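Local coordinates for Rho GTPase-activating protein 27 (Homo sapiens, PDB 3PP2) that probably stimulates GTP hydrolysis by the Rho-type GTPases CDC42 and RAC1, turning them off, and is represented here by its pleckstrin homology domain, at residues L91-R96 with Y101-D106; L77-K82 with A109-W114; S34-V37 with V42-F45; T36-G41 with K116-G121. All coordinates share one frame; numbering follows the deposited sequence. Where two conformers were deposited one is given.

Contact 1. Residues L91-R96 with Y101-D106; sequences LELRSR and YLIQHD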
loop_
_atom_site.group_PDB
_atom_site.type_symbol
_atom_site.label_atom_id
_atom_site.label_comp_id
_atom_site.label_asym_id
_atom_site.label_seq_id
_atom_site.Cartn_x
_atom_site.Cartn_y
_atom_site.Cartn_z
ATOM N N LEU A 91 -14.557 2.768 -0.307
ATOM C CA LEU A 91 -15.440 1.660 -0.678
ATOM C C LEU A 91 -16.858 1.933 -0.224
ATOM O O LEU A 91 -17.079 2.582 0.792
ATOM C CB LEU A 91 -14.976 0.361 -0.050
ATOM C CG LEU A 91 -13.519 -0.018 -0.299
ATOM C CD1 LEU A 91 -13.156 -1.347 0.473
ATOM C CD2 LEU A 91 -13.164 -0.067 -1.806
ATOM N N GLU A 92 -17.816 1.377 -0.958
ATOM C CA GLU A 92 -19.239 1.428 -0.580
ATOM C C GLU A 92 -19.698 -0.005 -0.334
ATOM O O GLU A 92 -19.475 -0.890 -1.148
ATOM C CB GLU A 92 -20.044 2.057 -1.712
ATOM C CG GLU A 92 -21.505 2.268 -1.393
ATOM C CD GLU A 92 -22.189 3.214 -2.395
ATOM O OE1 GLU A 92 -22.082 2.978 -3.608
ATOM O OE2 GLU A 92 -22.862 4.165 -1.974
ATOM N N LEU A 93 -20.353 -0.203 0.798
ATOM C CA LEU A 93 -20.883 -1.496 1.196
ATOM C C LEU A 93 -22.376 -1.349 1.484
ATOM O O LEU A 93 -22.765 -0.534 2.321
ATOM C CB LEU A 93 -20.154 -2.024 2.432
ATOM C CG LEU A 93 -20.582 -3.410 2.943
ATOM C CD1 LEU A 93 -20.381 -4.552 1.905
ATOM C CD2 LEU A 93 -19.815 -3.725 4.261
ATOM N N ARG A 94 -23.202 -2.114 0.783
ATOM C CA ARG A 94 -24.643 -2.073 0.989
ATOM C C ARG A 94 -25.091 -3.420 1.455
ATOM O O ARG A 94 -24.821 -4.412 0.825
ATOM C CB ARG A 94 -25.375 -1.717 -0.300
ATOM C CG ARG A 94 -26.883 -1.761 -0.151
ATOM C CD ARG A 94 -27.587 -1.539 -1.448
ATOM N N SER A 95 -25.763 -3.451 2.589
ATOM C CA SER A 95 -26.237 -4.732 3.130
ATOM C C SER A 95 -27.591 -5.083 2.538
ATOM O O SER A 95 -28.239 -4.260 1.892
ATOM C CB SER A 95 -26.270 -4.718 4.641
ATOM O OG SER A 95 -27.066 -3.677 5.059
ATOM N N ARG A 96 -27.983 -6.332 2.729
ATOM C CA ARG A 96 -29.200 -6.818 2.083
ATOM C C ARG A 96 -30.459 -6.092 2.550
ATOM O O ARG A 96 -31.442 -6.055 1.818
ATOM C CB ARG A 96 -29.299 -8.320 2.219
ATOM C CG ARG A 96 -29.532 -8.776 3.563
ATOM C CD ARG A 96 -29.714 -10.314 3.598
ATOM N NE ARG A 96 -29.937 -10.695 4.983
ATOM C CZ ARG A 96 -28.977 -11.023 5.849
ATOM N NH1 ARG A 96 -29.319 -11.297 7.112
ATOM N NH2 ARG A 96 -27.688 -11.091 5.478
ATOM N N TYR A 101 -22.858 1.881 3.886
ATOM C CA TYR A 101 -21.686 2.390 4.608
ATOM C C TYR A 101 -20.602 2.725 3.605
ATOM O O TYR A 101 -20.499 2.070 2.560
ATOM C CB TYR A 101 -21.118 1.331 5.576
ATOM C CG TYR A 101 -22.142 0.853 6.568
ATOM C CD1 TYR A 101 -22.236 1.389 7.841
ATOM C CD2 TYR A 101 -23.030 -0.157 6.200
ATOM C CE1 TYR A 101 -23.207 0.953 8.713
ATOM C CE2 TYR A 101 -24.002 -0.606 7.034
ATOM C CZ TYR A 101 -24.098 -0.055 8.328
ATOM O OH TYR A 101 -25.092 -0.499 9.186
ATOM N N LEU A 102 -19.825 3.755 3.916
ATOM C CA LEU A 102 -18.566 4.008 3.247
ATOM C C LEU A 102 -17.423 3.632 4.168
ATOM O O LEU A 102 -17.506 3.867 5.375
ATOM C CB LEU A 102 -18.448 5.463 2.812
ATOM C CG LEU A 102 -19.555 5.995 1.922
ATOM C CD1 LEU A 102 -19.437 7.497 1.673
ATOM C CD2 LEU A 102 -19.699 5.238 0.649
ATOM N N ILE A 103 -16.335 3.136 3.565
ATOM C CA ILE A 103 -15.162 2.620 4.269
ATOM C C ILE A 103 -13.963 3.263 3.597
ATOM O O ILE A 103 -13.903 3.315 2.361
ATOM C CB ILE A 103 -15.069 1.068 4.200
ATOM C CG1 ILE A 103 -16.399 0.425 4.633
ATOM C CG2 ILE A 103 -13.876 0.537 4.962
ATOM C CD1 ILE A 103 -16.446 -1.061 4.351
ATOM N N GLN A 104 -13.026 3.769 4.391
ATOM C CA GLN A 104 -11.915 4.546 3.805
ATOM C C GLN A 104 -10.651 4.407 4.592
ATOM O O GLN A 104 -10.665 4.194 5.809
ATOM C CB GLN A 104 -12.356 6.015 3.778
ATOM C CG GLN A 104 -11.504 6.984 3.014
ATOM C CD GLN A 104 -10.427 7.641 3.845
ATOM O OE1 GLN A 104 -10.555 7.805 5.087
ATOM N NE2 GLN A 104 -9.365 8.087 3.162
ATOM N N HIS A 105 -9.528 4.625 3.908
ATOM C CA HIS A 105 -8.216 4.785 4.544
ATOM C C HIS A 105 -7.339 5.542 3.567
ATOM O O HIS A 105 -7.495 5.421 2.370
ATOM C CB HIS A 105 -7.585 3.445 4.931
ATOM C CG HIS A 105 -6.472 3.554 5.916
ATOM N ND1 HIS A 105 -5.194 3.952 5.558
ATOM C CD2 HIS A 105 -6.460 3.360 7.261
ATOM C CE1 HIS A 105 -4.436 3.958 6.643
ATOM N NE2 HIS A 105 -5.182 3.625 7.695
ATOM N N ASP A 106 -6.424 6.352 4.093
ATOM C CA ASP A 106 -5.520 7.058 3.208
ATOM C C ASP A 106 -4.633 6.121 2.425
ATOM O O ASP A 106 -4.222 6.514 1.320
ATOM C CB ASP A 106 -4.682 8.054 3.995
ATOM C CG ASP A 106 -5.487 9.195 4.555
ATOM O OD1 ASP A 106 -6.667 9.399 4.162
ATOM O OD2 ASP A 106 -4.911 9.871 5.443
#
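Leu91 with Ile103 and Leu93 with Tyr101 are antiparallel hydrogen-bonded pairs, and their four backbone bonds form the first shell of this hairpin. Leu91 N meets Ile103 O at 2.8 Å, and Ile103 N returns a bond to Leu91 O at 2.9 Å. Leu93 N meets Tyr101 O at 2.9 Å, with 172° at the hydrogen, and Tyr101 N bonds Leu93 O in return. Leu91 O is also approached by the CA-H of Leu102, with Leu102 CA 3.2 Å from the oxygen.

Between these pairs, Glu92 and Leu102 form a non-hydrogen-bonded pair on the other face. The end of Leu102 leans toward the partner strand: CD2 lies 3.7 Å from Leu91 O and 4.0 Å from Glu92 CB, so the glutamate contributes its aliphatic stem. On the face of Leu91 and Ile103 the packing runs straight across, with Leu91 CB 4.3 Å from Ile103 CB. It also runs diagonally, from Leu93 CB to Ile103 CD1. Tyr101 has CG beside its backbone N (chi1 -57°), which brings a ring edge toward Leu93 O, 3.9 Å from Tyr101 CD2.

Further out, Ser95 OG bonds Asp97 OD1 in the connecting turn. Strand 90-94 is paired on its far side with strand 76-79, and strand 100-104 with strand 10-21, which places the hairpin inside the PH-domain sheet. Leu91 meets Ile111 and His115 of helix 108-122, whereas Leu93 and Ile103 reach across to Leu43 of strand 42-46.

Contact 2. Residues L77-K82 with A109-W114; sequences LSWAPK and AIISTW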
loop_
_atom_site.group_PDB
_atom_site.type_symbol
_atom_site.label_atom_id
_atom_site.label_comp_id
_atom_site.label_asym_id
_atom_site.label_seq_id
_atom_site.Cartn_x
_atom_site.Cartn_y
_atom_site.Cartn_z
ATOM N N LEU A 77 -20.565 -4.878 -2.583
ATOM C CA LEU A 77 -19.345 -4.082 -2.356
ATOM C C LEU A 77 -18.895 -3.473 -3.662
ATOM O O LEU A 77 -18.836 -4.167 -4.680
ATOM C CB LEU A 77 -18.281 -5.019 -1.830
ATOM C CG LEU A 77 -16.860 -4.492 -1.684
ATOM C CD1 LEU A 77 -16.800 -3.486 -0.539
ATOM C CD2 LEU A 77 -15.895 -5.699 -1.462
ATOM N N SER A 78 -18.463 -2.232 -3.592
ATOM C CA SER A 78 -17.883 -1.553 -4.721
ATOM C C SER A 78 -16.871 -0.512 -4.292
ATOM O O SER A 78 -16.810 -0.144 -3.136
ATOM C CB SER A 78 -18.953 -0.870 -5.537
ATOM O OG SER A 78 -19.663 0.064 -4.774
ATOM N N TRP A 79 -16.057 -0.057 -5.222
ATOM C CA TRP A 79 -15.347 1.196 -5.067
ATOM C C TRP A 79 -16.376 2.306 -5.288
ATOM O O TRP A 79 -17.093 2.325 -6.291
ATOM C CB TRP A 79 -14.187 1.305 -6.043
ATOM C CG TRP A 79 -13.082 0.375 -5.764
ATOM C CD1 TRP A 79 -13.026 -0.961 -6.066
ATOM C CD2 TRP A 79 -11.828 0.683 -5.100
ATOM N NE1 TRP A 79 -11.829 -1.477 -5.674
ATOM C CE2 TRP A 79 -11.068 -0.508 -5.076
ATOM C CE3 TRP A 79 -11.266 1.843 -4.568
ATOM C CZ2 TRP A 79 -9.790 -0.582 -4.481
ATOM C CZ3 TRP A 79 -9.984 1.786 -4.008
ATOM C CH2 TRP A 79 -9.265 0.583 -3.971
ATOM N N ALA A 80 -16.433 3.253 -4.363
ATOM C CA ALA A 80 -17.429 4.321 -4.460
ATOM C C ALA A 80 -17.127 5.243 -5.634
ATOM O O ALA A 80 -15.962 5.463 -5.964
ATOM C CB ALA A 80 -17.455 5.131 -3.208
ATOM N N PRO A 81 -18.174 5.854 -6.247
ATOM C CA PRO A 81 -17.900 6.951 -7.187
ATOM C C PRO A 81 -17.046 8.040 -6.533
ATOM O O PRO A 81 -17.197 8.308 -5.336
ATOM C CB PRO A 81 -19.308 7.481 -7.515
ATOM C CG PRO A 81 -20.200 6.302 -7.276
ATOM C CD PRO A 81 -19.609 5.563 -6.124
ATOM N N LYS A 82 -16.166 8.685 -7.297
ATOM C CA LYS A 82 -15.228 9.645 -6.706
ATOM C C LYS A 82 -15.955 10.853 -6.096
ATOM O O LYS A 82 -15.423 11.477 -5.150
ATOM C CB LYS A 82 -14.155 10.082 -7.723
ATOM C CG LYS A 82 -13.128 8.993 -8.052
ATOM C CD LYS A 82 -12.043 9.536 -9.001
ATOM C CE LYS A 82 -10.978 8.472 -9.345
ATOM N NZ LYS A 82 -9.826 9.057 -10.079
ATOM N N ALA A 109 -3.439 0.654 -0.458
ATOM C CA ALA A 109 -3.115 -0.742 -0.278
ATOM C C ALA A 109 -3.927 -1.354 0.859
ATOM O O ALA A 109 -4.428 -2.470 0.766
ATOM C CB ALA A 109 -1.626 -0.951 -0.088
ATOM N N ILE A 110 -4.072 -0.629 1.963
ATOM C CA ILE A 110 -4.961 -1.058 3.062
ATOM C C ILE A 110 -6.358 -1.321 2.507
ATOM O O ILE A 110 -6.962 -2.348 2.752
ATOM C CB ILE A 110 -5.018 0.035 4.195
ATOM C CG1 ILE A 110 -3.682 0.105 4.935
ATOM C CG2 ILE A 110 -6.225 -0.197 5.150
ATOM C CD1 ILE A 110 -3.316 -1.130 5.623
ATOM N N ILE A 111 -6.887 -0.346 1.796
ATOM C CA ILE A 111 -8.276 -0.451 1.284
ATOM C C ILE A 111 -8.413 -1.597 0.291
ATOM O O ILE A 111 -9.378 -2.341 0.336
ATOM C CB ILE A 111 -8.743 0.898 0.729
ATOM C CG1 ILE A 111 -9.105 1.812 1.924
ATOM C CG2 ILE A 111 -9.905 0.800 -0.269
ATOM C CD1 ILE A 111 -10.435 1.409 2.645
ATOM N N SER A 112 -7.456 -1.774 -0.616
ATOM C CA SER A 112 -7.577 -2.881 -1.586
ATOM C C SER A 112 -7.563 -4.234 -0.896
ATOM O O SER A 112 -8.306 -5.136 -1.255
ATOM C CB SER A 112 -6.472 -2.768 -2.629
ATOM O OG SER A 112 -6.550 -3.828 -3.564
ATOM N N THR A 113 -6.694 -4.377 0.104
ATOM C CA THR A 113 -6.646 -5.632 0.831
ATOM C C THR A 113 -7.961 -5.878 1.617
ATOM O O THR A 113 -8.413 -7.022 1.723
ATOM C CB THR A 113 -5.421 -5.768 1.749
ATOM O OG1 THR A 113 -5.472 -4.787 2.796
ATOM C CG2 THR A 113 -4.105 -5.642 0.910
ATOM N N TRP A 114 -8.552 -4.836 2.160
ATOM C CA TRP A 114 -9.873 -4.968 2.774
ATOM C C TRP A 114 -10.972 -5.289 1.772
ATOM O O TRP A 114 -11.868 -6.077 2.057
ATOM C CB TRP A 114 -10.238 -3.724 3.602
ATOM C CG TRP A 114 -9.689 -3.774 4.986
ATOM C CD1 TRP A 114 -8.542 -3.217 5.444
ATOM C CD2 TRP A 114 -10.295 -4.412 6.098
ATOM N NE1 TRP A 114 -8.379 -3.466 6.778
ATOM C CE2 TRP A 114 -9.441 -4.192 7.219
ATOM C CE3 TRP A 114 -11.487 -5.123 6.281
ATOM C CZ2 TRP A 114 -9.743 -4.649 8.485
ATOM C CZ3 TRP A 114 -11.777 -5.586 7.566
ATOM C CH2 TRP A 114 -10.909 -5.349 8.636
#
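Ile111 is the first residue of helix segment 109-114 to touch Trp79. Its CG2 methyl comes obliquely to the six-membered end of the indole, 3.8 Å from Trp79 CH2 and 3.9 Å from Trp79 CZ3. With chi1 at -77°, CG1 lies beside the backbone N and the CG2 methyl anti to it, and the two branches diverge: CG2 goes to the indole, while CG1 and CD1 lead off toward the end of strand 100-104. The far end of the Trp79 ring comes nearer to the helix than its CB does.

One residue on, Ser112 offers mainly carbon. Its CA lies 4.3 Å from Trp79 CZ2, again at an oblique approach, and Ser112 CB is 4.4 Å from the same ring atom.

At Thr113 the helix is tied internally, with OG1 giving a 2.9 Å bond to Ile110 O. That oxygen also accepts from Trp114 N at 3.0 Å, and the Trp114 side chain leads away from Trp79.

The contact seats the C-terminal helix of the PH domain against the strand 76-79 side of the sheet. Trp79 stacking on His115, and Leu77 packing on His115 and Ile118, extend the join along the helix. Between these two segments, the chemistry is dispersion among an aromatic ring, a methyl and helix carbon; Ser112 OG bonds His115 ND1 of the third subunit and makes no polar link to Trp79.

Contact 3. Residues S34-V37 with V42-F45; sequences SWTV and VLTF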
loop_
_atom_site.group_PDB
_atom_site.type_symbol
_atom_site.label_atom_id
_atom_site.label_comp_id
_atom_site.label_asym_id
_atom_site.label_seq_id
_atom_site.Cartn_x
_atom_site.Cartn_y
_atom_site.Cartn_z
ATOM N N SER A 34 -12.388 3.566 13.495
ATOM C CA SER A 34 -12.581 2.526 14.490
ATOM C C SER A 34 -11.889 1.260 14.170
ATOM O O SER A 34 -11.628 0.963 12.993
ATOM C CB SER A 34 -14.071 2.215 14.681
ATOM O OG SER A 34 -14.613 1.457 13.626
ATOM N N TRP A 35 -11.593 0.498 15.206
ATOM C CA TRP A 35 -11.286 -0.897 15.019
ATOM C C TRP A 35 -12.437 -1.558 14.257
ATOM O O TRP A 35 -13.620 -1.222 14.432
ATOM C CB TRP A 35 -11.103 -1.567 16.382
ATOM C CG TRP A 35 -10.561 -2.940 16.384
ATOM C CD1 TRP A 35 -11.160 -4.056 16.852
ATOM C CD2 TRP A 35 -9.281 -3.335 15.880
ATOM N NE1 TRP A 35 -10.321 -5.141 16.673
ATOM C CE2 TRP A 35 -9.158 -4.711 16.083
ATOM C CE3 TRP A 35 -8.219 -2.640 15.292
ATOM C CZ2 TRP A 35 -8.011 -5.417 15.717
ATOM C CZ3 TRP A 35 -7.068 -3.359 14.899
ATOM C CH2 TRP A 35 -6.981 -4.712 15.135
ATOM N N THR A 36 -12.054 -2.480 13.385
ATOM C CA THR A 36 -12.935 -3.170 12.458
ATOM C C THR A 36 -12.485 -4.607 12.422
ATOM O O THR A 36 -11.288 -4.878 12.309
ATOM C CB THR A 36 -12.835 -2.542 11.044
ATOM O OG1 THR A 36 -13.109 -1.133 11.129
ATOM C CG2 THR A 36 -13.820 -3.166 10.055
ATOM N N VAL A 37 -13.433 -5.527 12.500
ATOM C CA VAL A 37 -13.159 -6.951 12.431
ATOM C C VAL A 37 -14.054 -7.627 11.416
ATOM O O VAL A 37 -15.254 -7.454 11.434
ATOM C CB VAL A 37 -13.367 -7.644 13.801
ATOM C CG1 VAL A 37 -13.216 -9.188 13.739
ATOM C CG2 VAL A 37 -12.381 -7.018 14.838
ATOM N N VAL A 42 -19.054 -11.690 8.616
ATOM C CA VAL A 42 -19.648 -10.543 9.321
ATOM C C VAL A 42 -18.566 -9.473 9.552
ATOM O O VAL A 42 -17.484 -9.778 10.012
ATOM C CB VAL A 42 -20.211 -10.970 10.651
ATOM C CG1 VAL A 42 -20.792 -9.784 11.396
ATOM C CG2 VAL A 42 -21.282 -12.077 10.426
ATOM N N LEU A 43 -18.899 -8.235 9.225
ATOM C CA LEU A 43 -18.000 -7.084 9.356
ATOM C C LEU A 43 -18.510 -6.210 10.471
ATOM O O LEU A 43 -19.628 -5.685 10.396
ATOM C CB LEU A 43 -17.936 -6.291 8.050
ATOM C CG LEU A 43 -16.960 -5.110 7.968
ATOM C CD1 LEU A 43 -15.537 -5.582 8.056
ATOM C CD2 LEU A 43 -17.268 -4.262 6.695
ATOM N N THR A 44 -17.691 -6.072 11.514
ATOM C CA THR A 44 -18.058 -5.332 12.691
ATOM C C THR A 44 -17.180 -4.070 12.817
ATOM O O THR A 44 -15.964 -4.181 12.847
ATOM C CB THR A 44 -17.928 -6.176 13.956
ATOM O OG1 THR A 44 -18.743 -7.351 13.841
ATOM C CG2 THR A 44 -18.332 -5.355 15.193
ATOM N N PHE A 45 -17.820 -2.912 12.880
ATOM C CA PHE A 45 -17.175 -1.662 13.190
ATOM C C PHE A 45 -17.423 -1.354 14.647
ATOM O O PHE A 45 -18.585 -1.251 15.071
ATOM C CB PHE A 45 -17.765 -0.545 12.344
ATOM C CG PHE A 45 -17.491 -0.670 10.883
ATOM C CD1 PHE A 45 -16.222 -0.464 10.383
ATOM C CD2 PHE A 45 -18.507 -1.000 10.000
ATOM C CE1 PHE A 45 -15.991 -0.569 9.045
ATOM C CE2 PHE A 45 -18.270 -1.124 8.654
ATOM C CZ PHE A 45 -17.004 -0.885 8.189
#
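Thr36 pairs with Phe45, and Val37 with Thr44, in an antiparallel hairpin whose short strand axes make 168° and approach to 4.8 Å. Val37 and Thr44 exchange two backbone bonds, Val37 N to Thr44 O at 2.9 Å and Thr44 N to Val37 O at 2.8 Å, the latter almost straight at 173°.

The Thr36 and Phe45 side chains run alongside each other in the same direction. With OG1 beside the backbone N (chi1 -55°), Thr36 brings both branches to one flank of the ring: OG1 is 3.3 Å from Phe45 CD1, and CG2 is 3.5 Å from Phe45 CE1. The same methyl crosses to Leu43 CD1 at 3.6 Å. Thr36 OG1 also donates to Ser34 O at 3.2 Å, from well above the carbonyl plane. Cutting Thr36 back to an alanine is likely to open a gap beside the Phe45 ring and Leu43 CD1 and to leave Ser34 O without this hydroxyl donor. Ser34 OG, near the Phe45 ring edge, bonds Trp35 O and also Arg16.

Strand 10-21 flanks strand 32-39, and strand 66-71 flanks strand 42-46. Trp114 of helix 108-122 covers Thr36 and Leu43, and Ile103 of strand 100-104 meets Leu43 and Phe45, as expected for the interior of a PH-domain sandwich.

Contact 4. Residues T36-G41 with K116-G121; sequences TVLEGG and KAIAQG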
loop_
_atom_site.group_PDB
_atom_site.type_symbol
_atom_site.label_atom_id
_atom_site.label_comp_id
_atom_site.label_asym_id
_atom_site.label_seq_id
_atom_site.Cartn_x
_atom_site.Cartn_y
_atom_site.Cartn_z
ATOM N N THR A 36 -12.054 -2.480 13.385
ATOM C CA THR A 36 -12.935 -3.170 12.458
ATOM C C THR A 36 -12.485 -4.607 12.422
ATOM O O THR A 36 -11.288 -4.878 12.309
ATOM C CB THR A 36 -12.835 -2.542 11.044
ATOM O OG1 THR A 36 -13.109 -1.133 11.129
ATOM C CG2 THR A 36 -13.820 -3.166 10.055
ATOM N N VAL A 37 -13.433 -5.527 12.500
ATOM C CA VAL A 37 -13.159 -6.951 12.431
ATOM C C VAL A 37 -14.054 -7.627 11.416
ATOM O O VAL A 37 -15.254 -7.454 11.434
ATOM C CB VAL A 37 -13.367 -7.644 13.801
ATOM C CG1 VAL A 37 -13.216 -9.188 13.739
ATOM C CG2 VAL A 37 -12.381 -7.018 14.838
ATOM N N LEU A 38 -13.430 -8.356 10.510
ATOM C CA LEU A 38 -14.117 -9.265 9.601
ATOM C C LEU A 38 -13.874 -10.685 10.055
ATOM O O LEU A 38 -12.739 -11.138 10.127
ATOM C CB LEU A 38 -13.572 -9.081 8.191
ATOM C CG LEU A 38 -14.111 -10.017 7.119
ATOM C CD1 LEU A 38 -15.589 -9.827 6.934
ATOM C CD2 LEU A 38 -13.341 -9.788 5.832
ATOM N N GLU A 39 -14.947 -11.392 10.410
ATOM C CA GLU A 39 -14.828 -12.773 10.894
ATOM C C GLU A 39 -16.091 -13.505 10.502
ATOM O O GLU A 39 -17.178 -12.994 10.724
ATOM C CB GLU A 39 -14.655 -12.761 12.432
ATOM C CG GLU A 39 -14.375 -14.087 13.080
ATOM C CD GLU A 39 -13.853 -13.939 14.531
ATOM O OE1 GLU A 39 -13.723 -12.782 15.044
ATOM O OE2 GLU A 39 -13.578 -14.990 15.161
ATOM N N GLY A 40 -15.940 -14.699 9.929
ATOM C CA GLY A 40 -17.070 -15.498 9.541
ATOM C C GLY A 40 -18.172 -14.873 8.710
ATOM O O GLY A 40 -19.351 -15.123 8.955
ATOM N N GLY A 41 -17.813 -14.071 7.704
ATOM C CA GLY A 41 -18.848 -13.430 6.893
ATOM C C GLY A 41 -19.596 -12.239 7.526
ATOM O O GLY A 41 -20.646 -11.836 7.042
ATOM N N LYS A 116 -10.583 -7.059 -0.878
ATOM C CA LYS A 116 -10.407 -8.489 -1.147
ATOM C C LYS A 116 -11.028 -9.364 -0.067
ATOM O O LYS A 116 -11.725 -10.327 -0.355
ATOM C CB LYS A 116 -8.921 -8.817 -1.312
ATOM C CG LYS A 116 -8.644 -10.202 -1.851
ATOM C CD LYS A 116 -7.124 -10.391 -2.070
ATOM C CE LYS A 116 -6.829 -11.792 -2.622
ATOM N NZ LYS A 116 -5.401 -12.052 -2.585
ATOM N N ALA A 117 -10.804 -8.989 1.187
ATOM C CA ALA A 117 -11.305 -9.783 2.310
ATOM C C ALA A 117 -12.830 -9.717 2.357
ATOM O O ALA A 117 -13.513 -10.736 2.577
ATOM C CB ALA A 117 -10.644 -9.342 3.619
ATOM N N ILE A 118 -13.387 -8.518 2.249
ATOM C CA ILE A 118 -14.846 -8.355 2.281
ATOM C C ILE A 118 -15.506 -9.042 1.108
ATOM O O ILE A 118 -16.530 -9.724 1.270
ATOM C CB ILE A 118 -15.248 -6.848 2.343
ATOM C CG1 ILE A 118 -14.735 -6.183 3.641
ATOM C CG2 ILE A 118 -16.772 -6.653 2.223
ATOM C CD1 ILE A 118 -14.711 -4.660 3.592
ATOM N N ALA A 119 -14.916 -8.925 -0.068
ATOM C CA ALA A 119 -15.432 -9.625 -1.242
ATOM C C ALA A 119 -15.492 -11.136 -1.015
ATOM O O ALA A 119 -16.490 -11.800 -1.380
ATOM C CB ALA A 119 -14.556 -9.300 -2.512
ATOM N N GLN A 120 -14.444 -11.700 -0.420
ATOM C CA GLN A 120 -14.459 -13.133 -0.119
ATOM C C GLN A 120 -15.539 -13.448 0.914
ATOM O O GLN A 120 -16.188 -14.502 0.838
ATOM C CB GLN A 120 -13.094 -13.595 0.362
ATOM C CG GLN A 120 -13.002 -15.087 0.594
ATOM C CD GLN A 120 -11.577 -15.613 0.806
ATOM O OE1 GLN A 120 -10.589 -15.070 0.278
ATOM N NE2 GLN A 120 -11.470 -16.682 1.583
ATOM N N GLY A 121 -15.750 -12.566 1.889
ATOM C CA GLY A 121 -16.811 -12.787 2.907
ATOM C C GLY A 121 -18.188 -12.785 2.338
ATOM O O GLY A 121 -19.077 -13.525 2.832
#
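Leu38 carries the apolar part of this contact through a single methyl. CD2 sits 3.5 Å from Ala117 CB and reaches Ile118 CG1 more loosely, at 4.4 Å. Leu38 CG stands anti to its backbone N (chi1 176°), extending the side chain from the strand toward the helix surface.

The same methyl also packs against helix backbone. Leu38 CD2 lies 3.4 Å from Ala117 O and 3.8 Å from Ile118 N, where the small alanine side chain exposes the main chain to it. Ala117 O has a polar mate, the helical bond from Gly121 N at 3.0 Å.

A third kind of contact joins backbone to backbone. Gly41 CA comes within 4.1 Å of Gly121 O, and the CA atoms of Gly41 and Gly121 are 4.5 Å apart, a spacing that the absence of side chains probably eases. At Gly41's backbone angles (phi 75°) a beta carbon would press on the carbonyl O of Gly40, which by itself favours glycine.

The contact fixes late turns of the PH domain's C-terminal helix against the turn between strands 32-39 and 42-46. Its chemistry is shape and van der Waals contact, while Leu38 and Gly41 make their backbone bonds to Lys10 and Leu72.

Overall arrangement
From the N terminus, strand 32-39 opens two contacts at once. Contact 3 closes first, as a local hairpin with strand 42-46, while contact 4, sharing Thr36 and Val37, waits for the C-terminal helix and closes the longest loop. Within that loop, contact 2 starts at strand 76-79 and ends on the earlier turns of the same helix; contact 1, the hairpin 91-96 with 101-106, nests inside contact 2. Contact 3 precedes contacts 1 and 2 in series. The two hairpins meet through Leu43 with Leu93 and Phe45 with Ile103, and helix 108-122, held at contacts 2 and 4, caps the curled sheet characteristic of PH domains.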